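Local coordinates for proto-oncogene tyrosine-protein kinase receptor Ret (PDB 7AMK) that acts as a cell-surface receptor tyrosine kinase, its glycosylated cadherin-like domains probably helping to recognise GDNF presented by the co-receptor GFR alpha 1, at residues A[136-141]-A[222-227]; A[238-243]-A[352-357]; A[66-71]-A[113-118]; A[398-403]-A[459-464]. The protein carries 4 engineered substitutions. One frame throughout, in Å; residues are numbered along the deposited sequence.

Contact 1: A[136-141]-A[222-227]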
# COMPACT_ATOMS: atom_id res chain seq x y z
N SER A 136 45.96 -12.03 -9.01
CA SER A 136 44.72 -11.34 -9.35
C SER A 136 43.91 -12.15 -10.36
O SER A 136 44.47 -12.76 -11.27
CB SER A 136 45.05 -9.97 -9.93
OG SER A 136 45.94 -10.13 -11.03
N ASN A 137 42.59 -12.15 -10.21
CA ASN A 137 41.74 -13.02 -11.03
C ASN A 137 41.30 -12.30 -12.31
O ASN A 137 40.72 -11.21 -12.23
CB ASN A 137 40.53 -13.50 -10.26
CG ASN A 137 40.89 -14.48 -9.16
OD1 ASN A 137 41.72 -15.39 -9.35
ND2 ASN A 137 40.26 -14.30 -8.00
N PRO A 138 41.55 -12.85 -13.48
CA PRO A 138 41.19 -12.13 -14.70
C PRO A 138 39.68 -12.14 -14.91
O PRO A 138 38.92 -12.80 -14.20
CB PRO A 138 41.96 -12.90 -15.80
CG PRO A 138 42.20 -14.25 -15.23
CD PRO A 138 42.30 -14.09 -13.74
N HIS A 139 39.24 -11.33 -15.87
CA HIS A 139 37.84 -11.32 -16.23
C HIS A 139 37.76 -11.25 -17.73
O HIS A 139 38.62 -10.62 -18.36
CB HIS A 139 37.08 -10.14 -15.61
CG HIS A 139 37.66 -8.80 -15.94
ND1 HIS A 139 37.43 -8.16 -17.14
CD2 HIS A 139 38.49 -7.98 -15.23
CE1 HIS A 139 38.08 -7.00 -17.15
NE2 HIS A 139 38.73 -6.87 -16.01
N ILE A 140 36.77 -11.92 -18.30
CA ILE A 140 36.44 -11.75 -19.70
C ILE A 140 34.93 -11.55 -19.78
O ILE A 140 34.19 -11.84 -18.85
CB ILE A 140 36.88 -12.95 -20.55
CG1 ILE A 140 36.33 -14.23 -19.93
CG2 ILE A 140 38.37 -13.08 -20.56
CD1 ILE A 140 36.58 -15.45 -20.75
N THR A 141 34.48 -11.05 -20.92
CA THR A 141 33.05 -10.91 -21.15
C THR A 141 32.56 -12.09 -21.97
O THR A 141 33.29 -12.65 -22.78
CB THR A 141 32.73 -9.59 -21.86
OG1 THR A 141 33.24 -8.51 -21.07
CG2 THR A 141 31.20 -9.40 -22.03
N LEU A 222 43.10 -20.50 -9.12
CA LEU A 222 42.56 -19.18 -9.42
C LEU A 222 41.21 -19.33 -10.11
O LEU A 222 40.71 -20.44 -10.33
CB LEU A 222 43.54 -18.35 -10.24
CG LEU A 222 43.75 -18.74 -11.70
CD1 LEU A 222 44.42 -17.60 -12.47
CD2 LEU A 222 44.59 -20.02 -11.75
N HIS A 223 40.59 -18.20 -10.45
CA HIS A 223 39.32 -18.27 -11.15
C HIS A 223 39.16 -17.05 -12.04
O HIS A 223 39.74 -15.99 -11.78
CB HIS A 223 38.14 -18.39 -10.18
CG HIS A 223 37.89 -17.16 -9.37
ND1 HIS A 223 37.22 -16.06 -9.87
CD2 HIS A 223 38.18 -16.86 -8.08
CE1 HIS A 223 37.11 -15.14 -8.94
NE2 HIS A 223 37.69 -15.60 -7.84
N VAL A 224 38.35 -17.22 -13.08
CA VAL A 224 38.12 -16.19 -14.09
C VAL A 224 36.67 -15.72 -13.93
O VAL A 224 35.75 -16.54 -13.90
CB VAL A 224 38.39 -16.71 -15.52
CG1 VAL A 224 38.11 -15.63 -16.55
CG2 VAL A 224 39.86 -17.31 -15.66
N ASN A 225 36.48 -14.41 -13.81
CA ASN A 225 35.14 -13.86 -13.72
C ASN A 225 34.58 -13.65 -15.12
O ASN A 225 35.32 -13.26 -16.03
CB ASN A 225 35.13 -12.54 -12.95
CG ASN A 225 35.54 -12.70 -11.47
OD1 ASN A 225 34.82 -13.29 -10.68
ND2 ASN A 225 36.69 -12.15 -11.11
N ILE A 226 33.30 -13.96 -15.33
CA ILE A 226 32.65 -13.79 -16.63
C ILE A 226 31.69 -12.61 -16.54
O ILE A 226 30.72 -12.64 -15.76
CB ILE A 226 31.91 -15.05 -17.10
CG1 ILE A 226 32.80 -16.32 -17.06
CG2 ILE A 226 31.36 -14.82 -18.51
CD1 ILE A 226 34.08 -16.29 -17.92
N TYR A 227 31.96 -11.58 -17.33
CA TYR A 227 31.10 -10.40 -17.38
C TYR A 227 29.95 -10.60 -18.36
O TYR A 227 30.06 -11.31 -19.36
CB TYR A 227 31.90 -9.17 -17.79
CG TYR A 227 32.81 -8.65 -16.71
CD1 TYR A 227 32.88 -9.28 -15.46
CD2 TYR A 227 33.57 -7.52 -16.91
CE1 TYR A 227 33.72 -8.79 -14.45
CE2 TYR A 227 34.40 -7.03 -15.93
CZ TYR A 227 34.49 -7.66 -14.71
OH TYR A 227 35.34 -7.14 -13.78
O HOH W 1 37.89 -9.98 -12.11
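The parallel pairing of His139, Ile140 and Thr141 with Asn225, Ile226 and Tyr227 joins the first and last strands of the cadherin domain, as in other cadherin sandwiches. Its backbone bonds run from Asn225 N to Pro138 O, from Ile140 N to Asn225 O and, shortest of the three at 2.7 Å, from Tyr227 N to Ile140 O. On one face the imidazole of His139 lies over the Tyr227 ring in an offset stack, centroids 4.5 Å apart and planes 8° apart; His139 CB adds a CH-pi contact to the same ring. Val369 and Ser372 of the second subunit touch Asn225 and Tyr227. Where the ladder ends, the Asn137 side chain takes over: its OD1 accepts from His223 N at 3.2 Å, the donor standing well above the carbonyl plane, while its CG lies over the centre of the His223 ring. A water joins Asn137 O to Asn225 ND2. On the other face Ile140 and Ile226 run side by side, CG1 of the former 3.7 Å from CD1 of the latter, and Pro138 CG meets Val224 CG2. Leu149 of strand 147-151 covers Pro138, Ile140 and Val224, and strand 200-210 continues the sheet beyond strand 215-227.

Contact 2: A[238-243]-A[352-357]. With NAG (2-acetamido-2-deoxy-beta-D-glucopyranose), chain F.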
# COMPACT_ATOMS: atom_id res chain seq x y z
N GLY A 238 3.27 -15.99 -18.49
CA GLY A 238 1.81 -16.09 -18.47
C GLY A 238 1.18 -15.00 -19.33
O GLY A 238 1.39 -14.97 -20.54
N THR A 239 0.42 -14.11 -18.70
CA THR A 239 -0.32 -13.09 -19.42
C THR A 239 0.54 -11.85 -19.65
O THR A 239 1.47 -11.56 -18.90
CB THR A 239 -1.59 -12.70 -18.66
OG1 THR A 239 -2.24 -11.64 -19.36
CG2 THR A 239 -1.25 -12.22 -17.25
N ASP A 240 0.21 -11.12 -20.72
CA ASP A 240 0.76 -9.80 -20.94
C ASP A 240 -0.26 -8.71 -20.65
O ASP A 240 -0.00 -7.54 -20.93
CB ASP A 240 1.29 -9.66 -22.37
CG ASP A 240 0.20 -9.81 -23.43
OD1 ASP A 240 -0.86 -9.16 -23.33
OD2 ASP A 240 0.43 -10.58 -24.40
N THR A 241 -1.41 -9.08 -20.09
CA THR A 241 -2.52 -8.16 -19.89
C THR A 241 -2.98 -8.20 -18.44
O THR A 241 -3.06 -9.26 -17.83
CB THR A 241 -3.69 -8.51 -20.82
OG1 THR A 241 -3.29 -8.28 -22.18
CG2 THR A 241 -4.92 -7.66 -20.50
N GLU A 242 -3.28 -7.04 -17.90
CA GLU A 242 -3.76 -6.91 -16.54
C GLU A 242 -5.09 -6.17 -16.57
O GLU A 242 -5.19 -5.10 -17.18
CB GLU A 242 -2.73 -6.17 -15.68
CG GLU A 242 -3.12 -6.00 -14.22
CD GLU A 242 -3.06 -7.30 -13.45
OE1 GLU A 242 -2.94 -8.37 -14.09
OE2 GLU A 242 -3.13 -7.25 -12.20
N ASP A 243 -6.11 -6.77 -15.96
CA ASP A 243 -7.42 -6.14 -15.85
C ASP A 243 -7.43 -5.20 -14.65
O ASP A 243 -7.09 -5.60 -13.53
CB ASP A 243 -8.52 -7.19 -15.70
CG ASP A 243 -8.81 -7.95 -17.01
OD1 ASP A 243 -8.24 -7.61 -18.06
OD2 ASP A 243 -9.63 -8.89 -16.97
N LEU A 352 5.19 -5.95 -25.57
CA LEU A 352 4.03 -5.07 -25.51
C LEU A 352 3.17 -5.48 -24.31
O LEU A 352 2.72 -6.63 -24.23
CB LEU A 352 3.24 -5.15 -26.82
CG LEU A 352 2.07 -4.19 -26.98
CD1 LEU A 352 2.51 -2.76 -26.78
CD2 LEU A 352 1.43 -4.36 -28.35
N LEU A 353 2.95 -4.56 -23.38
CA LEU A 353 2.10 -4.81 -22.23
C LEU A 353 0.76 -4.11 -22.39
O LEU A 353 0.67 -3.05 -23.03
CB LEU A 353 2.75 -4.34 -20.93
CG LEU A 353 4.07 -5.02 -20.57
CD1 LEU A 353 4.63 -4.38 -19.30
CD2 LEU A 353 3.82 -6.50 -20.40
N HIS A 354 -0.28 -4.69 -21.79
CA HIS A 354 -1.65 -4.22 -21.94
C HIS A 354 -2.30 -4.06 -20.58
O HIS A 354 -2.31 -5.01 -19.78
CB HIS A 354 -2.50 -5.18 -22.79
CG HIS A 354 -1.94 -5.44 -24.14
ND1 HIS A 354 -1.29 -6.62 -24.46
CD2 HIS A 354 -1.91 -4.68 -25.26
CE1 HIS A 354 -0.90 -6.57 -25.72
NE2 HIS A 354 -1.26 -5.41 -26.23
N PHE A 355 -2.86 -2.88 -20.33
CA PHE A 355 -3.69 -2.64 -19.16
C PHE A 355 -5.11 -2.45 -19.66
O PHE A 355 -5.39 -1.50 -20.42
CB PHE A 355 -3.18 -1.45 -18.35
CG PHE A 355 -1.88 -1.72 -17.62
CD1 PHE A 355 -1.88 -2.35 -16.39
CD2 PHE A 355 -0.65 -1.34 -18.18
CE1 PHE A 355 -0.68 -2.61 -15.72
CE2 PHE A 355 0.54 -1.59 -17.51
CZ PHE A 355 0.53 -2.23 -16.27
N ASN A 356 -6.00 -3.37 -19.28
CA ASN A 356 -7.41 -3.36 -19.66
C ASN A 356 -8.17 -2.65 -18.55
O ASN A 356 -8.51 -3.26 -17.53
CB ASN A 356 -7.90 -4.79 -19.87
CG ASN A 356 -9.34 -4.85 -20.28
OD1 ASN A 356 -9.86 -3.88 -20.81
ND2 ASN A 356 -9.99 -5.98 -20.03
N VAL A 357 -8.44 -1.36 -18.74
CA VAL A 357 -8.89 -0.50 -17.65
C VAL A 357 -10.40 -0.27 -17.75
O VAL A 357 -10.90 0.18 -18.79
CB VAL A 357 -8.14 0.85 -17.66
CG1 VAL A 357 -8.64 1.74 -16.51
CG2 VAL A 357 -6.63 0.62 -17.61
C1 NAG F . -11.38 -6.14 -20.39
C2 NAG F . -11.57 -7.34 -21.34
C3 NAG F . -13.05 -7.60 -21.61
C4 NAG F . -13.85 -7.66 -20.32
C5 NAG F . -13.60 -6.41 -19.49
C6 NAG F . -14.32 -6.42 -18.16
C7 NAG F . -9.71 -7.73 -22.89
C8 NAG F . -9.13 -7.40 -24.23
N2 NAG F . -10.86 -7.13 -22.59
O3 NAG F . -13.18 -8.83 -22.31
O4 NAG F . -15.24 -7.76 -20.61
O5 NAG F . -12.20 -6.32 -19.22
O6 NAG F . -13.61 -7.20 -17.21
O7 NAG F . -9.17 -8.51 -22.11
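Asn356 carries an N-linked glycan and still uses the same nitrogen to hold Asp243 on the neighbouring strand. Its ND2 is bonded to C1 of the first N-acetylglucosamine and donates to Asp243 OD1 at 3.1 Å, so a sugar linkage and a cross-strand bond share one amide. The two side chains lie side by side and point the same way, but their flat groups are turned 76° apart: the acceptor lies close to the amide plane, whereas the donor meets OD1 from above the carboxylate. A fucose of the glycan also touches Asp243. The strands involved, 241-246 and 350-359, run parallel at the margin of a cadherin-like sheet, the equivalent of the first-to-last strand pairing in a sandwich. His354 O accepts from Glu242 N (2.9 Å), and Glu242 O from Asn356 N (2.8 Å). On the face shared by Thr241 and His354 a second polar group forms. Asp240 OD1 takes two donors, His354 ND1 at 2.8 Å and Thr241 OG1 at 2.8 Å; the carboxylate oxygen lies in the imidazole plane, which fixes the turn of that ring, and its charge would probably favour a protonated histidine. Asp240 CG gets there from between its backbone N and carbonyl carbon (chi1 63°). On the opposite face Glu242 CB rests by the Phe355 ring, 4.0 Å from CD1, and both side chains reach Leu259 of strand 255-263.

Contact 3: A[66-71]-A[113-118]. With NAG (2-acetamido-2-deoxy-beta-D-glucopyranose), chain C; FUC (alpha-L-fucopyranose), chain B.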
# COMPACT_ATOMS: atom_id res chain seq x y z
N LEU A 66 69.33 -0.53 -13.65
CA LEU A 66 68.95 0.17 -12.43
C LEU A 66 70.13 0.30 -11.47
O LEU A 66 70.89 -0.64 -11.26
CB LEU A 66 67.79 -0.56 -11.75
CG LEU A 66 66.51 -0.58 -12.57
CD1 LEU A 66 65.42 -1.25 -11.79
CD2 LEU A 66 66.11 0.86 -12.96
N GLU A 67 70.25 1.47 -10.85
CA GLU A 67 71.38 1.74 -9.98
C GLU A 67 70.90 2.21 -8.62
O GLU A 67 69.75 2.59 -8.44
CB GLU A 67 72.33 2.75 -10.61
CG GLU A 67 73.37 2.06 -11.48
CD GLU A 67 73.58 2.75 -12.80
OE1 GLU A 67 72.89 3.76 -13.05
OE2 GLU A 67 74.43 2.28 -13.58
N TRP A 68 71.80 2.15 -7.64
CA TRP A 68 71.47 2.63 -6.30
C TRP A 68 70.86 4.03 -6.33
O TRP A 68 69.85 4.29 -5.68
CB TRP A 68 72.72 2.62 -5.41
CG TRP A 68 73.26 1.26 -5.18
CD1 TRP A 68 74.39 0.72 -5.73
CD2 TRP A 68 72.69 0.24 -4.36
NE1 TRP A 68 74.56 -0.57 -5.29
CE2 TRP A 68 73.53 -0.89 -4.44
CE3 TRP A 68 71.54 0.17 -3.56
CZ2 TRP A 68 73.26 -2.07 -3.76
CZ3 TRP A 68 71.28 -0.99 -2.88
CH2 TRP A 68 72.13 -2.10 -2.98
N SER A 69 71.46 4.94 -7.11
CA SER A 69 70.97 6.32 -7.16
C SER A 69 69.57 6.42 -7.74
O SER A 69 68.80 7.32 -7.37
CB SER A 69 71.95 7.21 -7.95
OG SER A 69 72.13 6.77 -9.29
N ASP A 70 69.20 5.51 -8.66
CA ASP A 70 67.84 5.48 -9.17
C ASP A 70 66.83 5.29 -8.06
O ASP A 70 65.74 5.88 -8.09
CB ASP A 70 67.69 4.36 -10.20
CG ASP A 70 68.42 4.66 -11.48
OD1 ASP A 70 68.48 5.85 -11.85
OD2 ASP A 70 68.93 3.70 -12.10
N PHE A 71 67.15 4.44 -7.07
CA PHE A 71 66.24 4.19 -5.96
C PHE A 71 66.12 5.43 -5.08
O PHE A 71 65.01 5.89 -4.78
CB PHE A 71 66.72 3.00 -5.13
CG PHE A 71 65.95 2.83 -3.85
CD1 PHE A 71 66.35 3.48 -2.70
CD2 PHE A 71 64.81 2.03 -3.81
CE1 PHE A 71 65.62 3.34 -1.52
CE2 PHE A 71 64.09 1.89 -2.64
CZ PHE A 71 64.50 2.55 -1.49
N PHE A 113 60.12 -1.11 -6.33
CA PHE A 113 61.55 -0.95 -6.52
C PHE A 113 62.20 -1.25 -5.17
O PHE A 113 62.06 -0.47 -4.23
CB PHE A 113 61.86 0.46 -7.03
CG PHE A 113 63.28 0.66 -7.47
CD1 PHE A 113 64.20 -0.38 -7.40
CD2 PHE A 113 63.70 1.89 -7.95
CE1 PHE A 113 65.52 -0.18 -7.81
CE2 PHE A 113 65.02 2.09 -8.36
CZ PHE A 113 65.93 1.06 -8.28
N ILE A 114 62.86 -2.38 -5.09
CA ILE A 114 63.51 -2.83 -3.86
C ILE A 114 64.96 -2.36 -3.88
O ILE A 114 65.68 -2.58 -4.86
CB ILE A 114 63.43 -4.36 -3.72
CG1 ILE A 114 61.98 -4.84 -3.82
CG2 ILE A 114 64.09 -4.83 -2.43
CD1 ILE A 114 61.87 -6.33 -3.91
N ASN A 115 65.38 -1.71 -2.79
CA ASN A 115 66.72 -1.14 -2.69
C ASN A 115 67.75 -2.23 -2.37
O ASN A 115 68.46 -2.19 -1.36
CB ASN A 115 66.71 -0.04 -1.63
CG ASN A 115 68.04 0.69 -1.49
OD1 ASN A 115 68.79 0.88 -2.44
ND2 ASN A 115 68.32 1.12 -0.27
N ASP A 116 67.83 -3.23 -3.24
CA ASP A 116 68.84 -4.28 -3.08
C ASP A 116 69.03 -4.96 -4.43
O ASP A 116 68.24 -4.76 -5.35
CB ASP A 116 68.42 -5.28 -1.99
CG ASP A 116 69.53 -6.28 -1.61
OD1 ASP A 116 70.70 -6.12 -2.02
OD2 ASP A 116 69.21 -7.25 -0.88
N THR A 117 70.10 -5.74 -4.53
CA THR A 117 70.31 -6.55 -5.72
C THR A 117 69.36 -7.76 -5.70
O THR A 117 68.80 -8.13 -4.67
CB THR A 117 71.77 -7.01 -5.82
OG1 THR A 117 72.25 -7.44 -4.54
CG2 THR A 117 72.67 -5.88 -6.34
N ALA A 118 69.16 -8.35 -6.88
CA ALA A 118 68.20 -9.44 -7.01
C ALA A 118 68.61 -10.63 -6.15
O ALA A 118 69.81 -10.87 -5.92
CB ALA A 118 68.09 -9.90 -8.46
C1 NAG C . 69.53 1.83 0.01
C2 NAG C . 69.46 2.50 1.38
C3 NAG C . 70.76 3.25 1.66
C4 NAG C . 71.98 2.38 1.42
C5 NAG C . 71.89 1.68 0.07
C6 NAG C . 72.99 0.67 -0.14
C7 NAG C . 67.15 3.05 1.98
C8 NAG C . 66.09 4.12 2.00
N2 NAG C . 68.33 3.40 1.47
O3 NAG C . 70.72 3.70 3.01
O4 NAG C . 73.15 3.19 1.41
O5 NAG C . 70.65 0.97 -0.04
O6 NAG C . 72.73 -0.51 0.61
O7 NAG C . 66.93 1.91 2.40
C1 FUC B . 73.89 -0.83 1.39
C2 FUC B . 73.51 -1.98 2.36
C3 FUC B . 73.24 -3.28 1.61
C4 FUC B . 74.43 -3.64 0.71
C5 FUC B . 74.79 -2.44 -0.21
C6 FUC B . 76.07 -2.64 -1.02
O2 FUC B . 72.40 -1.66 3.18
O3 FUC B . 73.07 -4.33 2.55
O4 FUC B . 75.54 -4.02 1.50
O5 FUC B . 74.96 -1.21 0.54
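Phe113, near the end of strand 106-114, meets the short helix 68-72 at a corner of the first RET cadherin-like domain, where the last strand of the sheet turns away and a glycan is attached. The edge of the Phe71 ring is directed at the face of Phe113 in a T-shaped pair, centroids 5.6 Å apart and planes at 81°, and Phe71 CB also lies over that face, toward the rim. Leu66 comes tip to tip from another direction, its CD1 4.1 Å from Phe113 CE1. Next comes Asn115, the centre of an inverse gamma turn. Its CG is anti to the backbone N (chi1 -177°), and its CB sits over the centre of the Phe71 ring, 3.3 Å from the centroid, with the amide stacked almost parallel to the ring. Asn115 OD1 meanwhile points at the edge of the Trp68 indole, 3.1 Å from CE3. ND2 carries N-acetylglucosamine, whose acetyl methyl C8 lies 3.6 Å from Phe71 CE1, at the ring edge, while its C6 lies over one face of Trp68. An alanine in place of Phe71 would probably leave the Asn115 amide without the flat surface it stacks on, the acetyl methyl without its neighbour and Lys83 without its cation-pi partner. The fucose on O6 of that sugar extends the cover, its C5 3.9 Å from Trp68 CH2. Past the turn, Asp116 lays its CA 3.9 Å from the same Trp68 CH2, and Thr117 N follows at 4.4 Å from that atom.

Contact 4: A[398-403]-A[459-464]. With NAG (2-acetamido-2-deoxy-beta-D-glucopyranose), chain D.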
# COMPACT_ATOMS: atom_id res chain seq x y z
N GLY A 398 -9.73 8.92 -2.00
CA GLY A 398 -9.59 9.95 -3.01
C GLY A 398 -10.87 10.70 -3.33
O GLY A 398 -10.89 11.49 -4.29
N ILE A 399 -11.93 10.48 -2.57
CA ILE A 399 -13.22 11.13 -2.75
C ILE A 399 -13.54 11.86 -1.46
O ILE A 399 -13.72 11.22 -0.41
CB ILE A 399 -14.33 10.12 -3.09
CG1 ILE A 399 -13.93 9.26 -4.29
CG2 ILE A 399 -15.64 10.84 -3.32
CD1 ILE A 399 -14.79 8.04 -4.50
N ASP A 400 -13.63 13.18 -1.52
CA ASP A 400 -13.89 13.99 -0.34
C ASP A 400 -15.37 14.36 -0.28
O ASP A 400 -15.87 15.08 -1.15
CB ASP A 400 -13.02 15.24 -0.33
CG ASP A 400 -13.22 16.08 0.91
OD1 ASP A 400 -13.91 15.62 1.85
OD2 ASP A 400 -12.70 17.22 0.95
N VAL A 401 -16.06 13.88 0.74
CA VAL A 401 -17.46 14.22 0.99
C VAL A 401 -17.55 14.86 2.36
O VAL A 401 -17.00 14.34 3.34
CB VAL A 401 -18.37 12.98 0.88
CG1 VAL A 401 -19.79 13.31 1.36
CG2 VAL A 401 -18.38 12.43 -0.55
N THR A 402 -18.23 16.00 2.43
CA THR A 402 -18.45 16.71 3.68
C THR A 402 -19.93 16.68 4.01
O THR A 402 -20.78 16.78 3.12
CB THR A 402 -17.97 18.14 3.56
OG1 THR A 402 -18.58 18.73 2.40
CG2 THR A 402 -16.45 18.17 3.38
N TYR A 403 -20.25 16.54 5.29
CA TYR A 403 -21.62 16.37 5.75
C TYR A 403 -22.05 17.58 6.57
O TYR A 403 -21.24 18.18 7.29
CB TYR A 403 -21.76 15.09 6.57
CG TYR A 403 -21.43 13.83 5.79
CD1 TYR A 403 -20.12 13.39 5.66
CD2 TYR A 403 -22.44 13.09 5.17
CE1 TYR A 403 -19.81 12.25 4.93
CE2 TYR A 403 -22.13 11.94 4.43
CZ TYR A 403 -20.82 11.53 4.32
OH TYR A 403 -20.52 10.40 3.60
N GLN A 459 -21.90 16.54 0.47
CA GLN A 459 -21.40 17.30 -0.68
C GLN A 459 -20.06 16.71 -1.10
O GLN A 459 -19.10 16.74 -0.33
CB GLN A 459 -21.27 18.80 -0.35
CG GLN A 459 -20.60 19.63 -1.47
CD GLN A 459 -20.59 21.16 -1.23
OE1 GLN A 459 -21.26 21.68 -0.33
NE2 GLN A 459 -19.83 21.86 -2.05
N GLU A 460 -20.00 16.18 -2.32
CA GLU A 460 -18.74 15.80 -2.93
C GLU A 460 -18.02 17.07 -3.38
O GLU A 460 -18.64 17.98 -3.93
CB GLU A 460 -18.99 14.85 -4.11
CG GLU A 460 -17.76 14.10 -4.62
CD GLU A 460 -16.95 14.89 -5.63
OE1 GLU A 460 -17.55 15.57 -6.50
OE2 GLU A 460 -15.70 14.83 -5.57
N GLN A 461 -16.70 17.14 -3.13
CA GLN A 461 -16.02 18.43 -3.25
C GLN A 461 -15.63 18.75 -4.70
O GLN A 461 -15.88 19.86 -5.18
CB GLN A 461 -14.78 18.47 -2.35
CG GLN A 461 -15.09 18.64 -0.86
CD GLN A 461 -16.22 19.63 -0.59
OE1 GLN A 461 -17.38 19.24 -0.48
NE2 GLN A 461 -15.89 20.91 -0.46
N GLN A 462 -15.01 17.80 -5.40
CA GLN A 462 -14.52 18.09 -6.74
C GLN A 462 -15.63 18.57 -7.68
O GLN A 462 -15.44 19.52 -8.45
CB GLN A 462 -13.83 16.86 -7.32
CG GLN A 462 -13.47 17.03 -8.78
CD GLN A 462 -12.40 16.06 -9.23
OE1 GLN A 462 -11.88 15.28 -8.43
NE2 GLN A 462 -12.07 16.12 -10.51
N ASN A 463 -16.80 17.93 -7.65
CA ASN A 463 -17.88 18.28 -8.57
C ASN A 463 -19.05 19.01 -7.90
O ASN A 463 -19.96 19.44 -8.61
CB ASN A 463 -18.43 17.03 -9.27
CG ASN A 463 -17.35 16.27 -10.01
OD1 ASN A 463 -16.64 15.46 -9.41
ND2 ASN A 463 -17.23 16.52 -11.30
N LYS A 464 -19.04 19.14 -6.58
CA LYS A 464 -20.10 19.84 -5.87
C LYS A 464 -21.44 19.10 -5.97
O LYS A 464 -22.51 19.72 -5.86
CB LYS A 464 -20.23 21.29 -6.38
C1 NAG D . -6.78 13.64 -3.36
C2 NAG D . -6.71 15.10 -2.93
C3 NAG D . -5.92 15.25 -1.63
C4 NAG D . -6.48 14.33 -0.55
C5 NAG D . -6.56 12.89 -1.07
C6 NAG D . -7.24 11.95 -0.10
C7 NAG D . -4.83 16.13 -4.16
C8 NAG D . -4.45 17.03 -5.30
N2 NAG D . -6.14 15.94 -3.98
O3 NAG D . -5.97 16.60 -1.20
O4 NAG D . -5.64 14.35 0.61
O5 NAG D . -7.31 12.84 -2.29
O6 NAG D . -8.65 12.03 -0.21
O7 NAG D . -3.99 15.61 -3.44
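The carboxylate of Asp400 has Gln461 CG over one of its faces, 3.3 Å from OD2. The second flat group, the carboxylate of Glu460, is met by backbone N-H groups: Asn463 N donates to OE1 on its syn side at 2.7 Å, and Gln462 N gives OE2 a weak bond. Glu460 CG is anti to the backbone N, and a bend at chi2 (-85°) directs CD back over the turn that follows strand 451-460; on the way CG passes 4.1 Å from Ile399 CG2. Removing this carboxylate, as an alanine here does, would probably leave Asn463 N without its acceptor, free the turn to shift, and open a gap beside Ile399. The strands themselves pair antiparallel, edge strand 401-407 with 451-460, in the sheet of the fourth RET cadherin-like domain. Thr402 and Gln459 form the hydrogen-bonded pair, Thr402 N to Gln459 O at 3.0 Å and Gln459 N to Thr402 O at 2.9 Å; Val401 and Glu460 are the non-hydrogen-bonded pair. The ladder then closes through Gln461 N and Asp400 O, 3.0 Å apart. Just before this pairing, outside the contact itself, Gly398 CA lies 3.6 Å from O6 of an N-acetylglucosamine. The chemistry implies a division of labour: main-chain bonds join the strands, and a carboxylate, its charge probably eased by the N-H groups, is likely to help hold the turn.

Along the chain the contacts come in the order 3, 1, 2, 4: centres are 34 Å apart from contact 3 to contact 1, 41 Å from contact 1 to contact 2, and 32 Å from contact 2 to contact 4. No two touch, and contacts 3 and 4 are 87 Å apart, on opposite sides of the chain's centre. Contacts 1 and 2 repeat one design, a parallel pairing of first and last strands, in separate sheets; contact 4 joins an edge strand to its antiparallel neighbour in a third. The calcium sites draw several ligands (Asp228 to Asn232) from between contacts 1 and 2, others from elsewhere. Each contact is thus local to its own domain, consistent with a row of domains in an elongated ectodomain.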